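Local coordinates for protein fatty acyl CoA synthetase FADD13 (FATTY-ACYL-CoA SYNTHETASE) (Mycobacterium tuberculosis, PDB 3R44) that belongs to the ANL superfamily of AMP-binding enzymes, with a large N-terminal domain and a small C-terminal domain, at residues A[169-175]-A[189-195]; A[200-205]-A[342-346]; A[368-373]-A[387-392]. One frame throughout, in Å; residues are numbered along the deposited sequence.

Interaction 1 of 3, residues A[169-175]-A[189-195]. With HIS (histidine), chain B.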
loop_
_atom_site.group_PDB
_atom_site.type_symbol
_atom_site.label_atom_id
_atom_site.label_comp_id
_atom_site.label_asym_id
_atom_site.label_seq_id
_atom_site.Cartn_x
_atom_site.Cartn_y
_atom_site.Cartn_z
ATOM N N GLY A 169 -8.146 -7.188 -20.123
ATOM C CA GLY A 169 -6.740 -7.193 -20.510
ATOM C C GLY A 169 -6.035 -5.909 -20.119
ATOM O O GLY A 169 -6.064 -5.490 -18.967
ATOM N N ASP A 170 -5.448 -5.271 -21.112
ATOM C CA ASP A 170 -4.730 -4.038 -20.945
ATOM C C ASP A 170 -5.649 -2.813 -20.829
ATOM O O ASP A 170 -5.165 -1.705 -20.729
ATOM C CB ASP A 170 -3.805 -3.860 -22.169
ATOM C CG ASP A 170 -2.898 -2.678 -22.040
ATOM O OD1 ASP A 170 -2.307 -2.523 -20.947
ATOM O OD2 ASP A 170 -2.755 -1.906 -23.036
ATOM N N ASP A 171 -6.966 -2.982 -20.850
ATOM C CA ASP A 171 -7.851 -1.883 -20.541
ATOM C C ASP A 171 -7.667 -1.337 -19.102
ATOM O O ASP A 171 -7.523 -2.102 -18.143
ATOM C CB ASP A 171 -9.309 -2.278 -20.783
ATOM C CG ASP A 171 -9.605 -2.495 -22.260
ATOM O OD1 ASP A 171 -8.860 -1.945 -23.104
ATOM O OD2 ASP A 171 -10.579 -3.199 -22.543
ATOM N N ASN A 172 -7.696 -0.013 -18.969
ATOM C CA ASN A 172 -7.617 0.595 -17.662
ATOM C C ASN A 172 -8.701 0.125 -16.742
ATOM O O ASN A 172 -9.862 -0.019 -17.164
ATOM C CB ASN A 172 -7.720 2.104 -17.682
ATOM C CG ASN A 172 -6.642 2.748 -18.450
ATOM O OD1 ASN A 172 -5.602 2.137 -18.678
ATOM N ND2 ASN A 172 -6.883 4.003 -18.881
ATOM N N LEU A 173 -8.337 -0.038 -15.476
ATOM C CA LEU A 173 -9.240 -0.513 -14.442
ATOM C C LEU A 173 -9.285 0.409 -13.215
ATOM O O LEU A 173 -10.338 0.581 -12.606
ATOM C CB LEU A 173 -8.840 -1.938 -13.979
ATOM C CG LEU A 173 -9.648 -2.574 -12.829
ATOM C CD1 LEU A 173 -11.171 -2.511 -13.086
ATOM C CD2 LEU A 173 -9.237 -4.006 -12.493
ATOM N N PHE A 174 -8.146 0.868 -12.740
ATOM C CA PHE A 174 -8.190 1.815 -11.623
ATOM C C PHE A 174 -7.070 2.806 -11.688
ATOM O O PHE A 174 -6.029 2.516 -12.332
ATOM C CB PHE A 174 -8.382 1.144 -10.257
ATOM C CG PHE A 174 -7.204 0.386 -9.743
ATOM C CD1 PHE A 174 -6.218 1.045 -9.024
ATOM C CD2 PHE A 174 -7.122 -0.977 -9.874
ATOM C CE1 PHE A 174 -5.073 0.358 -8.513
ATOM C CE2 PHE A 174 -6.019 -1.676 -9.350
ATOM C CZ PHE A 174 -5.002 -1.012 -8.653
ATOM N N ILE A 175 -7.273 3.945 -11.014
ATOM C CA ILE A 175 -6.208 4.913 -10.819
ATOM C C ILE A 175 -6.085 5.166 -9.338
ATOM O O ILE A 175 -7.049 5.539 -8.689
ATOM C CB ILE A 175 -6.466 6.259 -11.521
ATOM C CG1 ILE A 175 -6.763 6.123 -13.006
ATOM C CG2 ILE A 175 -5.249 7.165 -11.381
ATOM C CD1 ILE A 175 -7.511 7.285 -13.631
ATOM N N VAL A 189 -1.981 4.182 -12.951
ATOM C CA VAL A 189 -3.016 3.501 -13.730
ATOM C C VAL A 189 -2.754 2.005 -13.737
ATOM O O VAL A 189 -1.711 1.577 -14.212
ATOM C CB VAL A 189 -3.105 4.010 -15.208
ATOM C CG1 VAL A 189 -4.249 3.265 -15.968
ATOM C CG2 VAL A 189 -3.268 5.565 -15.207
ATOM N N HIS A 190 -3.674 1.230 -13.183
ATOM C CA HIS A 190 -3.644 -0.234 -13.313
ATOM C C HIS A 190 -4.750 -0.740 -14.239
ATOM O O HIS A 190 -5.751 -0.093 -14.444
ATOM C CB HIS A 190 -3.675 -0.924 -11.941
ATOM C CG HIS A 190 -2.356 -0.878 -11.229
ATOM N ND1 HIS A 190 -1.286 -1.667 -11.605
ATOM C CD2 HIS A 190 -1.890 -0.052 -10.255
ATOM C CE1 HIS A 190 -0.234 -1.340 -10.883
ATOM N NE2 HIS A 190 -0.574 -0.371 -10.046
ATOM N N THR A 191 -4.540 -1.933 -14.758
ATOM C CA THR A 191 -5.390 -2.541 -15.750
ATOM C C THR A 191 -5.923 -3.882 -15.201
ATOM O O THR A 191 -5.591 -4.316 -14.060
ATOM C CB THR A 191 -4.597 -2.831 -17.019
ATOM O OG1 THR A 191 -3.520 -3.741 -16.678
ATOM C CG2 THR A 191 -4.096 -1.489 -17.687
ATOM N N HIS A 192 -6.849 -4.483 -15.954
ATOM C CA HIS A 192 -7.381 -5.778 -15.579
ATOM C C HIS A 192 -6.174 -6.753 -15.535
ATOM O O HIS A 192 -6.069 -7.587 -14.648
ATOM C CB HIS A 192 -8.441 -6.296 -16.549
ATOM C CG HIS A 192 -9.720 -5.512 -16.529
ATOM N ND1 HIS A 192 -10.874 -5.957 -15.912
ATOM C CD2 HIS A 192 -9.970 -4.240 -16.914
ATOM C CE1 HIS A 192 -11.804 -5.018 -15.996
ATOM N NE2 HIS A 192 -11.298 -3.980 -16.640
ATOM N N GLU A 193 -5.271 -6.637 -16.487
ATOM C CA GLU A 193 -4.102 -7.503 -16.547
ATOM C C GLU A 193 -3.188 -7.327 -15.355
ATOM O O GLU A 193 -2.726 -8.317 -14.816
ATOM C CB GLU A 193 -3.299 -7.269 -17.836
ATOM C CG GLU A 193 -1.903 -7.906 -17.857
ATOM C CD GLU A 193 -1.181 -7.678 -19.202
ATOM O OE1 GLU A 193 -0.693 -6.555 -19.429
ATOM O OE2 GLU A 193 -1.141 -8.587 -20.056
ATOM N N SER A 194 -2.881 -6.079 -14.972
ATOM C CA SER A 194 -1.954 -5.883 -13.840
ATOM C C SER A 194 -2.519 -6.338 -12.516
ATOM O O SER A 194 -1.852 -6.909 -11.695
ATOM C CB SER A 194 -1.342 -4.444 -13.876
ATOM O OG SER A 194 -2.317 -3.417 -13.640
ATOM N N VAL A 195 -3.805 -6.102 -12.324
ATOM C CA VAL A 195 -4.510 -6.473 -11.147
ATOM C C VAL A 195 -4.579 -8.002 -11.053
ATOM O O VAL A 195 -4.337 -8.608 -9.996
ATOM C CB VAL A 195 -5.958 -5.818 -11.239
ATOM C CG1 VAL A 195 -6.943 -6.432 -10.351
ATOM C CG2 VAL A 195 -5.841 -4.311 -10.993
HETATM N N HIS B . -3.876 -13.270 -18.647
HETATM C CA HIS B . -5.100 -12.463 -18.427
HETATM C C HIS B . -4.731 -11.053 -18.020
HETATM O O HIS B . -5.062 -10.033 -18.632
HETATM C CB HIS B . -5.968 -13.161 -17.359
HETATM C CG HIS B . -6.982 -12.287 -16.698
HETATM N ND1 HIS B . -8.110 -12.815 -16.091
HETATM C CD2 HIS B . -7.056 -10.934 -16.532
HETATM C CE1 HIS B . -8.825 -11.823 -15.574
HETATM N NE2 HIS B . -8.203 -10.678 -15.818
HETATM O OXT HIS B . -4.054 -10.897 -17.008
HETATM O O HOH W 1 -1.414 -4.120 -18.330
HETATM O O HOH W 2 -12.204 -1.366 -16.553
#

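Interaction 2 of 3, residues A[200-205]-A[342-346]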
loop_
_atom_site.group_PDB
_atom_site.type_symbol
_atom_site.label_atom_id
_atom_site.label_comp_id
_atom_site.label_asym_id
_atom_site.label_seq_id
_atom_site.Cartn_x
_atom_site.Cartn_y
_atom_site.Cartn_z
ATOM N N SER A 200 -2.671 -12.996 -8.865
ATOM C CA SER A 200 -2.057 -14.319 -9.137
ATOM C C SER A 200 -0.740 -14.485 -8.474
ATOM O O SER A 200 -0.432 -15.558 -7.960
ATOM C CB SER A 200 -1.794 -14.530 -10.616
ATOM O OG SER A 200 -2.989 -14.450 -11.308
ATOM N N SER A 201 0.044 -13.401 -8.482
ATOM C CA SER A 201 1.336 -13.384 -7.819
ATOM C C SER A 201 1.186 -13.756 -6.328
ATOM O O SER A 201 1.805 -14.673 -5.830
ATOM C CB SER A 201 1.980 -12.020 -7.937
ATOM O OG SER A 201 3.237 -12.104 -7.342
ATOM N N TRP A 202 0.300 -13.065 -5.642
ATOM C CA TRP A 202 0.052 -13.385 -4.228
ATOM C C TRP A 202 -0.452 -14.814 -4.039
ATOM O O TRP A 202 0.084 -15.594 -3.259
ATOM C CB TRP A 202 -0.998 -12.420 -3.714
ATOM C CG TRP A 202 -0.465 -11.124 -3.320
ATOM C CD1 TRP A 202 -0.279 -9.989 -4.096
ATOM C CD2 TRP A 202 -0.114 -10.772 -2.019
ATOM N NE1 TRP A 202 0.221 -8.960 -3.314
ATOM C CE2 TRP A 202 0.314 -9.420 -2.035
ATOM C CE3 TRP A 202 -0.067 -11.493 -0.809
ATOM C CZ2 TRP A 202 0.795 -8.776 -0.883
ATOM C CZ3 TRP A 202 0.374 -10.853 0.322
ATOM C CH2 TRP A 202 0.789 -9.496 0.283
ATOM N N ALA A 203 -1.483 -15.146 -4.807
ATOM C CA ALA A 203 -2.169 -16.414 -4.678
ATOM C C ALA A 203 -1.251 -17.598 -4.982
ATOM O O ALA A 203 -1.417 -18.688 -4.417
ATOM C CB ALA A 203 -3.370 -16.455 -5.577
ATOM N N SER A 204 -0.282 -17.403 -5.876
ATOM C CA SER A 204 0.706 -18.461 -6.192
ATOM C C SER A 204 1.922 -18.511 -5.309
ATOM O O SER A 204 2.699 -19.470 -5.378
ATOM C CB SER A 204 1.215 -18.355 -7.640
ATOM O OG SER A 204 0.149 -18.588 -8.529
ATOM N N THR A 205 2.107 -17.502 -4.463
ATOM C CA THR A 205 3.294 -17.385 -3.656
ATOM C C THR A 205 2.989 -17.663 -2.170
ATOM O O THR A 205 3.724 -18.382 -1.531
ATOM C CB THR A 205 3.946 -15.973 -3.818
ATOM O OG1 THR A 205 4.180 -15.711 -5.223
ATOM C CG2 THR A 205 5.245 -15.884 -2.977
ATOM N N ALA A 342 11.695 -12.233 -4.488
ATOM C CA ALA A 342 10.747 -11.964 -5.547
ATOM C C ALA A 342 9.616 -12.999 -5.479
ATOM O O ALA A 342 9.791 -14.115 -4.949
ATOM C CB ALA A 342 11.461 -12.038 -6.942
ATOM N N THR A 343 8.441 -12.589 -5.905
ATOM C CA THR A 343 7.254 -13.446 -5.927
ATOM C C THR A 343 7.056 -14.087 -7.291
ATOM O O THR A 343 7.815 -13.804 -8.273
ATOM C CB THR A 343 6.012 -12.674 -5.531
ATOM O OG1 THR A 343 5.758 -11.601 -6.462
ATOM C CG2 THR A 343 6.232 -12.084 -4.150
ATOM N N MET A 344 6.071 -14.988 -7.380
ATOM C CA MET A 344 5.746 -15.556 -8.668
ATOM C C MET A 344 5.335 -14.435 -9.548
ATOM O O MET A 344 4.710 -13.479 -9.115
ATOM C CB MET A 344 4.621 -16.602 -8.633
ATOM C CG MET A 344 5.037 -17.874 -8.128
ATOM S SD MET A 344 6.475 -18.611 -8.936
ATOM C CE MET A 344 5.859 -19.059 -10.547
ATOM N N PHE A 345 5.729 -14.523 -10.801
ATOM C CA PHE A 345 5.345 -13.546 -11.837
ATOM C C PHE A 345 5.992 -12.166 -11.677
ATOM O O PHE A 345 5.563 -11.222 -12.325
ATOM C CB PHE A 345 3.818 -13.429 -11.960
ATOM C CG PHE A 345 3.136 -14.750 -12.087
ATOM C CD1 PHE A 345 3.452 -15.593 -13.140
ATOM C CD2 PHE A 345 2.230 -15.174 -11.133
ATOM C CE1 PHE A 345 2.854 -16.885 -13.250
ATOM C CE2 PHE A 345 1.622 -16.437 -11.240
ATOM C CZ PHE A 345 1.947 -17.302 -12.277
ATOM N N THR A 346 7.020 -12.083 -10.836
ATOM C CA THR A 346 7.723 -10.811 -10.586
ATOM C C THR A 346 9.227 -11.042 -10.651
ATOM O O THR A 346 9.746 -12.012 -10.064
ATOM C CB THR A 346 7.325 -10.149 -9.228
ATOM O OG1 THR A 346 7.528 -8.724 -9.290
ATOM C CG2 THR A 346 8.145 -10.689 -8.081
#

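Interaction 3 of 3, residues A[368-373]-A[387-392]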
loop_
_atom_site.group_PDB
_atom_site.type_symbol
_atom_site.label_atom_id
_atom_site.label_comp_id
_atom_site.label_asym_id
_atom_site.label_seq_id
_atom_site.Cartn_x
_atom_site.Cartn_y
_atom_site.Cartn_z
ATOM N N LYS A 368 10.419 -5.927 -12.786
ATOM C CA LYS A 368 9.935 -6.244 -14.165
ATOM C C LYS A 368 8.832 -7.282 -13.990
ATOM O O LYS A 368 9.049 -8.307 -13.369
ATOM C CB LYS A 368 11.045 -6.781 -15.071
ATOM C CG LYS A 368 10.565 -7.143 -16.475
ATOM C CD LYS A 368 11.767 -7.463 -17.399
ATOM C CE LYS A 368 12.213 -6.214 -18.116
ATOM N NZ LYS A 368 13.219 -6.511 -19.189
ATOM N N SER A 369 7.617 -6.977 -14.474
ATOM C CA SER A 369 6.474 -7.776 -14.143
ATOM C C SER A 369 5.238 -7.199 -14.800
ATOM O O SER A 369 5.124 -5.982 -14.933
ATOM C CB SER A 369 6.193 -7.741 -12.633
ATOM O OG SER A 369 5.131 -8.616 -12.245
ATOM N N ASP A 370 4.292 -8.058 -15.138
ATOM C CA ASP A 370 2.953 -7.595 -15.552
ATOM C C ASP A 370 2.119 -6.958 -14.410
ATOM O O ASP A 370 1.069 -6.379 -14.687
ATOM C CB ASP A 370 2.138 -8.759 -16.131
ATOM C CG ASP A 370 2.590 -9.182 -17.500
ATOM O OD1 ASP A 370 3.212 -8.346 -18.172
ATOM O OD2 ASP A 370 2.272 -10.325 -17.915
ATOM N N ILE A 371 2.561 -7.048 -13.156
ATOM C CA ILE A 371 1.890 -6.346 -12.071
ATOM C C ILE A 371 2.076 -4.824 -12.132
ATOM O O ILE A 371 1.376 -4.064 -11.431
ATOM C CB ILE A 371 2.349 -6.823 -10.680
ATOM C CG1 ILE A 371 3.759 -6.277 -10.423
ATOM C CG2 ILE A 371 2.186 -8.431 -10.469
ATOM C CD1 ILE A 371 4.377 -6.739 -9.098
ATOM N N LEU A 372 3.021 -4.369 -12.958
ATOM C CA LEU A 372 3.374 -2.952 -13.003
ATOM C C LEU A 372 2.303 -2.118 -13.641
ATOM O O LEU A 372 1.579 -2.530 -14.553
ATOM C CB LEU A 372 4.693 -2.732 -13.742
ATOM C CG LEU A 372 5.891 -3.297 -13.004
ATOM C CD1 LEU A 372 7.121 -3.237 -13.919
ATOM C CD2 LEU A 372 6.155 -2.586 -11.692
ATOM N N LEU A 373 2.246 -0.891 -13.184
ATOM C CA LEU A 373 1.384 0.113 -13.780
ATOM C C LEU A 373 1.556 0.223 -15.283
ATOM O O LEU A 373 2.655 0.008 -15.855
ATOM C CB LEU A 373 1.613 1.511 -13.124
ATOM C CG LEU A 373 2.808 2.326 -13.669
ATOM C CD1 LEU A 373 2.819 3.711 -13.064
ATOM C CD2 LEU A 373 4.217 1.649 -13.442
ATOM N N PHE A 387 10.963 4.021 -16.324
ATOM C CA PHE A 387 11.334 2.733 -16.850
ATOM C C PHE A 387 12.686 2.736 -17.530
ATOM O O PHE A 387 13.090 3.729 -18.158
ATOM C CB PHE A 387 10.304 2.265 -17.851
ATOM C CG PHE A 387 9.110 1.726 -17.247
ATOM C CD1 PHE A 387 9.039 0.385 -16.997
ATOM C CD2 PHE A 387 8.027 2.536 -16.904
ATOM C CE1 PHE A 387 7.917 -0.154 -16.418
ATOM C CE2 PHE A 387 6.901 1.973 -16.309
ATOM C CZ PHE A 387 6.854 0.634 -16.102
ATOM N N ASP A 388 13.396 1.637 -17.339
ATOM C CA ASP A 388 14.672 1.365 -17.986
ATOM C C ASP A 388 14.586 -0.016 -18.603
ATOM O O ASP A 388 14.727 -1.021 -17.888
ATOM C CB ASP A 388 15.782 1.355 -16.954
ATOM C CG ASP A 388 17.163 1.166 -17.572
ATOM O OD1 ASP A 388 17.244 1.006 -18.821
ATOM O OD2 ASP A 388 18.157 1.198 -16.795
ATOM N N ASN A 389 14.302 -0.058 -19.906
ATOM C CA ASN A 389 14.136 -1.327 -20.642
ATOM C C ASN A 389 13.179 -2.317 -20.017
ATOM O O ASN A 389 13.539 -3.494 -19.794
ATOM C CB ASN A 389 15.467 -2.032 -20.788
ATOM C CG ASN A 389 16.427 -1.272 -21.662
ATOM O OD1 ASN A 389 17.572 -1.030 -21.260
ATOM N ND2 ASN A 389 15.973 -0.858 -22.853
ATOM N N GLY A 390 12.005 -1.835 -19.682
ATOM C CA GLY A 390 10.977 -2.640 -19.102
ATOM C C GLY A 390 11.066 -2.736 -17.602
ATOM O O GLY A 390 10.148 -3.208 -17.019
ATOM N N TRP A 391 12.198 -2.333 -16.984
ATOM C CA TRP A 391 12.349 -2.366 -15.525
ATOM C C TRP A 391 11.846 -1.052 -14.941
ATOM O O TRP A 391 12.309 0.003 -15.345
ATOM C CB TRP A 391 13.790 -2.541 -15.147
ATOM C CG TRP A 391 14.348 -3.857 -15.489
ATOM C CD1 TRP A 391 14.996 -4.212 -16.608
ATOM C CD2 TRP A 391 14.371 -4.992 -14.625
ATOM N NE1 TRP A 391 15.460 -5.525 -16.500
ATOM C CE2 TRP A 391 15.069 -6.021 -15.288
ATOM C CE3 TRP A 391 13.864 -5.227 -13.351
ATOM C CZ2 TRP A 391 15.242 -7.290 -14.737
ATOM C CZ3 TRP A 391 14.054 -6.485 -12.792
ATOM C CH2 TRP A 391 14.731 -7.503 -13.500
ATOM N N PHE A 392 10.891 -1.152 -14.015
ATOM C CA PHE A 392 10.361 -0.005 -13.304
ATOM C C PHE A 392 11.342 0.427 -12.205
ATOM O O PHE A 392 11.707 -0.383 -11.372
ATOM C CB PHE A 392 9.003 -0.308 -12.665
ATOM C CG PHE A 392 8.519 0.794 -11.811
ATOM C CD1 PHE A 392 8.042 1.972 -12.374
ATOM C CD2 PHE A 392 8.543 0.692 -10.443
ATOM C CE1 PHE A 392 7.663 3.024 -11.581
ATOM C CE2 PHE A 392 8.145 1.719 -9.661
ATOM C CZ PHE A 392 7.684 2.892 -10.212
HETATM O O HOH W 3 7.737 -4.836 -16.806
#

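Interaction 1 of 3, residues A[169-175]-A[189-195]
Four firm backbone hydrogen bonds join the segments. Leu173 N and Phe174 N both donate to His190 O, at 2.8 and 3.1 Å. His190 N returns a bond to Phe174 O (2.8 Å). Past the strands, Glu193 N donates to Gly169 O (2.8 Å), so the loop 169-171 holds the first turn of the helix. Thr191 is the N-cap: Ser194 N donates to Thr191 OG1 and Thr191 N to Ser194 OG, a capping box. One water bridges Asn172 O and His192 NE2; His192 ND1 accepts from Ile18 N. Asn172 OD1 is hydrogen-bonded to Lys374 NZ. His190 CB lies over the Phe174 ring, 3.7 Å from its centroid, a CH-pi contact. Leu173 CD1 likewise covers a face of the His192 ring. Leu173 CD2 meets Val195 CG2 at 3.7 Å. Gly169, His192 and Glu193 line the pocket of the bound histidine, and Glu193 CB is 3.4 Å from its O. The whole is an antiparallel beta hairpin with a classic bulge at Leu173 and Phe174, leading into a capped helix.

Interaction 2 of 3, residues A[200-205]-A[342-346]
Ser201 takes the t rotamer, which carries its hydroxyl across to the loop 342-346. There Ser201 OG donates to Met344 O at 2.7 Å. Thr343, in the p rotamer, brings its OG1 to 2.7 Å from the same Ser201 OG. Thr205 is in the m rotamer. Its OG1 donates back to Ser201 O within the helix (2.7 Å) and accepts from Met344 N at 3.0 Å. Both polar backbone atoms of Met344 are thus held by hydroxyls one turn apart. Met344 starts toward the helix, and its CG rests 3.9 Å from Ser204 CB, but its all-m side chain then leads away. Phe345 has a positive phi, as the third residue of the type II turn 343-346. Its ring edge meets Ser204 OG, with CE2 at 3.8 Å. Ser204 OG itself bonds to Ser200 O. The contact fixes the C-terminal end of helix 192-205 to the link between strands 341-342 and 346-351. Strand 324-327 lies alongside, where Leu326 touches both Thr205 and Thr343.

Interaction 3 of 3, residues A[368-373]-A[387-392]
Two chain reversals meet here at one end of the antiparallel sheet formed by strands 346-351, 364-369, 391-394 and their short neighbours. Strand 387-388 returns as strand 391-394 through a tight hairpin, a type I' turn from Asp388 to Trp391. Asp388 N donates to Trp391 O (2.8 Å), and Trp391 N to Asp388 O (3.0 Å). Asn389 and Gly390 fill the middle of the turn with positive phi. Gly390 suits its place because, at these backbone angles, a CB would be jammed against Asn389 O; it would also come too close to Lys368 CE. Lys368 lies across this turn. Its NZ donates to Asn389 O at 3.1 Å, and its CB sits over the six-membered ring of Trp391, 3.7 Å from the centroid, a CH-pi contact. A water adds a second link, accepting from Ser369 N at 3.2 Å and donating to Gly390 O at 2.9 Å. After Lys368 the chain bends through a type I turn from Ser369 to Leu372. Ser369 OG accepts from Ile371 N (3.1 Å), an ST turn. This bend brings two leucines onto the aromatic rings of the hairpin. Leu372 CD1 is 3.7 Å from Phe392 CB and 4.0 Å from Phe387 CE1. Leu373 CD2 reaches Phe387 CZ at 3.9 Å and Phe392 CD1 at 4.0 Å. Within the sheet, strand 364-369 runs between strands 346-351 and 391-394. Trp391 touches Asp347 and Ala349 of the former, and Asp388 forms a salt bridge with Arg351. At the bend, Asp370 and Ile371 meet helix 192-205 through Ser197.

From the N terminus, interaction 1 comes first and closes a short hairpin loop, with 13 residues between its segments. Interaction 2 follows and closes a long one: helix 192-205, whose start belongs to interaction 1, is met by residues 342-346 after 136 intervening residues. Interaction 3 closes a short loop of 13 residues. The three are in series, so none crosses another. They still meet in space. Ile371 O and Leu373 N pack against His190 CE1, linking interactions 1 and 3. Phe345 O and Ser369 OG, 2.6 Å apart, probably hydrogen bond between interactions 2 and 3. Together they tie the 172-191 hairpin, helix 192-205 and the 346-394 sheet.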